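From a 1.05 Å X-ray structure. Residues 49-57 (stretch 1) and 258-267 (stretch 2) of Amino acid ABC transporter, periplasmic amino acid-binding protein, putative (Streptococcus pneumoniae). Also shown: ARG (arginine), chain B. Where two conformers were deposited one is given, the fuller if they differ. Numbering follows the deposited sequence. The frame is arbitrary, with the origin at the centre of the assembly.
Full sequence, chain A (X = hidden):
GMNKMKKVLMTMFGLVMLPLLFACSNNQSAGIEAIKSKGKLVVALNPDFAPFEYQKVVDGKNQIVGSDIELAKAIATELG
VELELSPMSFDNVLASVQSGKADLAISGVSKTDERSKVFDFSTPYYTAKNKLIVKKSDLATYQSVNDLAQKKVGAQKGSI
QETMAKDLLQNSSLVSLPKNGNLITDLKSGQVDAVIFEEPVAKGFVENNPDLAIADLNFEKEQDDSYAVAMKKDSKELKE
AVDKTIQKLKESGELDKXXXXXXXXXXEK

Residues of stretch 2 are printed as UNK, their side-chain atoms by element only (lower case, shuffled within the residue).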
# COMPACT_ATOMS: atom_id res chain seq x y z
N PHE A 49 1.00 2.36 6.11
CA PHE A 49 1.43 2.44 4.72
C PHE A 49 1.36 3.89 4.25
O PHE A 49 0.76 4.20 3.21
CB PHE A 49 0.56 1.48 3.87
CG PHE A 49 1.19 1.03 2.58
CD1 PHE A 49 2.27 0.19 2.60
CD2 PHE A 49 0.68 1.41 1.34
CE1 PHE A 49 2.83 -0.28 1.42
CE2 PHE A 49 1.22 0.95 0.16
CZ PHE A 49 2.31 0.10 0.19
N ALA A 50 1.99 4.80 5.00
CA ALA A 50 2.01 6.21 4.60
C ALA A 50 2.74 6.32 3.26
O ALA A 50 3.78 5.67 3.06
CB ALA A 50 2.71 7.06 5.65
N PRO A 51 2.26 7.19 2.36
CA PRO A 51 1.23 8.22 2.55
C PRO A 51 -0.21 7.75 2.30
O PRO A 51 -1.16 8.53 2.48
CB PRO A 51 1.62 9.29 1.49
CG PRO A 51 2.22 8.45 0.38
CD PRO A 51 3.02 7.40 1.10
N PHE A 52 -0.37 6.51 1.84
CA PHE A 52 -1.68 6.02 1.36
C PHE A 52 -2.67 5.82 2.50
O PHE A 52 -3.83 6.30 2.44
CB PHE A 52 -1.46 4.77 0.51
CG PHE A 52 -0.60 5.07 -0.68
CD1 PHE A 52 -1.15 5.72 -1.78
CD2 PHE A 52 0.77 4.83 -0.64
CE1 PHE A 52 -0.35 6.10 -2.84
CE2 PHE A 52 1.57 5.23 -1.70
CZ PHE A 52 1.01 5.86 -2.79
N GLU A 53 -2.26 5.11 3.56
CA GLU A 53 -3.08 4.98 4.78
C GLU A 53 -2.15 4.76 5.96
O GLU A 53 -1.23 3.94 5.87
CB GLU A 53 -4.11 3.85 4.67
CG GLU A 53 -3.55 2.52 4.18
CD GLU A 53 -3.51 2.40 2.67
OE1 GLU A 53 -4.43 3.04 2.06
OE2 GLU A 53 -2.66 1.68 2.09
N TYR A 54 -2.41 5.46 7.05
CA TYR A 54 -1.54 5.35 8.22
C TYR A 54 -2.32 5.88 9.41
O TYR A 54 -3.40 6.46 9.29
CB TYR A 54 -0.22 6.11 7.99
CG TYR A 54 -0.34 7.61 7.70
CD1 TYR A 54 -0.63 8.05 6.41
CD2 TYR A 54 -0.14 8.57 8.71
CE1 TYR A 54 -0.69 9.38 6.11
CE2 TYR A 54 -0.24 9.92 8.41
CZ TYR A 54 -0.50 10.32 7.12
OH TYR A 54 -0.59 11.66 6.80
N GLN A 55 -1.75 5.64 10.59
CA GLN A 55 -2.32 6.15 11.83
C GLN A 55 -1.60 7.41 12.24
O GLN A 55 -0.35 7.44 12.32
CB GLN A 55 -2.22 5.12 12.96
CG GLN A 55 -3.02 3.85 12.73
CD GLN A 55 -2.99 2.94 13.94
OE1 GLN A 55 -3.69 3.19 14.93
NE2 GLN A 55 -2.18 1.90 13.89
N LYS A 56 -2.37 8.45 12.52
CA LYS A 56 -1.81 9.72 12.94
C LYS A 56 -2.42 10.05 14.29
O LYS A 56 -3.64 9.95 14.45
CB LYS A 56 -2.19 10.79 11.91
CG LYS A 56 -1.62 12.16 12.18
CD LYS A 56 -1.97 13.11 11.04
CE LYS A 56 -1.54 14.56 11.33
NZ LYS A 56 -0.08 14.63 11.63
N VAL A 57 -1.64 10.51 15.26
CA VAL A 57 -2.22 10.95 16.52
C VAL A 57 -2.80 12.34 16.31
O VAL A 57 -2.11 13.29 15.90
CB VAL A 57 -1.20 10.95 17.65
CG1 VAL A 57 -1.91 11.14 18.99
CG2 VAL A 57 -0.40 9.65 17.63
N UNK A 258 -3.36 15.21 -3.02
CA UNK A 258 -3.74 14.38 -1.86
C UNK A 258 -2.56 13.56 -1.36
O UNK A 258 -2.36 13.41 -0.14
c UNK A 258 -4.92 13.46 -2.23
c UNK A 258 -7.23 13.00 -3.01
c UNK A 258 -6.28 14.09 -2.54
c UNK A 258 -6.81 14.79 -1.31
N UNK A 259 -1.80 13.01 -2.30
CA UNK A 259 -0.66 12.19 -1.94
C UNK A 259 0.41 13.06 -1.29
O UNK A 259 0.98 12.67 -0.26
c UNK A 259 -0.16 11.41 -3.16
c UNK A 259 -0.96 9.74 -4.96
c UNK A 259 1.17 10.73 -2.83
c UNK A 259 -1.24 10.39 -3.60
N UNK A 260 0.66 14.25 -1.83
CA UNK A 260 1.64 15.14 -1.23
C UNK A 260 1.23 15.61 0.16
O UNK A 260 2.06 15.64 1.08
o UNK A 260 4.29 14.23 -3.75
c UNK A 260 1.93 16.33 -2.13
o UNK A 260 4.77 15.73 -2.23
c UNK A 260 4.01 15.26 -3.10
c UNK A 260 2.69 15.96 -3.39
N UNK A 261 -0.04 15.98 0.33
CA UNK A 261 -0.54 16.41 1.63
C UNK A 261 -0.36 15.30 2.65
O UNK A 261 0.05 15.53 3.79
c UNK A 261 -2.36 18.02 0.81
c UNK A 261 -2.04 16.75 1.58
o UNK A 261 -3.58 18.24 0.58
o UNK A 261 -1.43 18.78 0.45
N UNK A 262 -0.73 14.09 2.26
CA UNK A 262 -0.70 12.97 3.18
C UNK A 262 0.75 12.64 3.56
O UNK A 262 1.04 12.27 4.70
c UNK A 262 -1.37 11.77 2.55
N UNK A 263 1.66 12.76 2.60
CA UNK A 263 3.07 12.50 2.88
C UNK A 263 3.59 13.50 3.92
O UNK A 263 4.19 13.11 4.93
c UNK A 263 6.29 12.91 2.18
c UNK A 263 5.62 10.70 1.57
c UNK A 263 6.91 10.24 1.75
c UNK A 263 3.88 12.54 1.58
c UNK A 263 7.59 12.46 2.35
c UNK A 263 5.30 12.05 1.76
c UNK A 263 7.88 11.11 2.16
N UNK A 264 3.33 14.79 3.69
CA UNK A 264 3.74 15.82 4.63
C UNK A 264 3.15 15.60 6.03
O UNK A 264 3.87 15.71 7.02
n UNK A 264 5.51 19.66 1.24
c UNK A 264 3.38 18.99 2.39
c UNK A 264 3.28 17.18 4.13
c UNK A 264 4.04 19.45 1.09
c UNK A 264 3.97 17.67 2.87
N UNK A 265 1.87 15.24 6.10
CA UNK A 265 1.21 15.02 7.39
C UNK A 265 1.67 13.75 8.13
O UNK A 265 1.43 13.59 9.34
c UNK A 265 -0.31 15.01 7.22
N UNK A 266 2.36 12.86 7.41
CA UNK A 266 2.90 11.64 8.03
C UNK A 266 4.26 11.84 8.69
O UNK A 266 4.74 10.95 9.41
o UNK A 266 4.14 10.67 6.13
c UNK A 266 3.00 10.51 6.99
N UNK A 267 4.89 12.99 8.47
CA UNK A 267 6.20 13.26 9.04
C UNK A 267 6.00 13.71 10.48
O UNK A 267 5.31 14.70 10.75
c UNK A 267 7.77 14.92 5.88
c UNK A 267 6.96 14.34 8.24
c UNK A 267 7.18 13.87 6.80
c UNK A 267 8.31 14.62 8.90
N ARG B . 1.41 -2.76 -3.23
CA ARG B . 1.65 -4.01 -2.45
C ARG B . 0.62 -5.08 -2.79
O ARG B . -0.46 -4.75 -3.32
CB ARG B . 1.74 -3.72 -0.97
CG ARG B . 0.51 -3.00 -0.41
CD ARG B . 0.50 -2.98 1.10
NE ARG B . -0.50 -2.03 1.57
CZ ARG B . -0.78 -1.80 2.84
NH1 ARG B . -1.72 -0.92 3.15
NH2 ARG B . -0.13 -2.46 3.80
OXT ARG B . 0.90 -6.28 -2.45

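Position 258 has four side-chain carbons forked at the second; its nearest approach to stretch 1, CB at 258 to Pro 51 O, is 7.8 Å, so there is no contact. The fork beyond CB identifies Leu 258. Position 259 also has four carbons, forked at the first with one arm two carbons long; the short arm faces Pro 51 and the long arm approaches the Phe 52 ring obliquely. This is Ile 259, with CG2 4.1 Å from Pro 51 CG and CD1 4.3 Å from Phe 52 CE1.

At 260 three carbons end in two oxygens, a carboxylate; the CA-to-CB bond points away and the residue makes no contact: Glu 260. Position 261 has two carbons with two oxygens on the second; its CA-to-CB bond points sideways and its end leads away, hence Asp 261.

Position 262 carries a single carbon directed toward stretch 1; this CB sits 3.2 Å from Pro 51 O and 4.0 Å from Pro 51 CB, so it is Ala 262. At 263 one carbon leads to a six-carbon ring without a hydroxyl oxygen. Pro 51 CD lies at the edge of this ring, near its plane, while Pro 51 CB is 4.0 Å from CB at 263, which is Phe 263.

Position 264 shows four carbons in a row ending in nitrogen, chi1 m, chi2 and chi3 t, chi4 m; the CA-to-CB bond points away: Lys 264. The lone carbon at 265, CB, is 3.4 Å from Tyr 54 OH and marks Ala 265. Position 266 has one carbon and one oxygen; its CB packs 3.7 Å from Ala 50 CB and 3.8 Å from the Tyr 54 ring centroid, 24° off the normal, a CH-pi contact over the face. This is Ser 266, whose OG donates a hydrogen bond to Phe 263 O (2.7 Å). Position 267 again has four carbons forked at the first, with one two-carbon arm, and its CA-to-CB bond points away: Ile 267.

The contact joins apolar packing to polar links at the helix's C-terminal region. Pro 51, preceded by a cis peptide bond, packs against Ile 259, Ala 262 and Phe 263, and Pro 51 CA comes within 4.7 Å of Phe 263 CA. Farther along, carbonyls become acceptors: Lys 56 NZ donates to Ala 265 O at 2.9 Å, and Tyr 54 OH makes a weak hydrogen bond to Ala 262 O at 2.7 Å, its proton not uniquely assigned. Tyr 54 OH also lies 3.2 Å from Ser 266 N, but the poor angle excludes a hydrogen bond. Together the stretches bury 427 Å².

Stretch 2 (258-267) LIEDAFKASI
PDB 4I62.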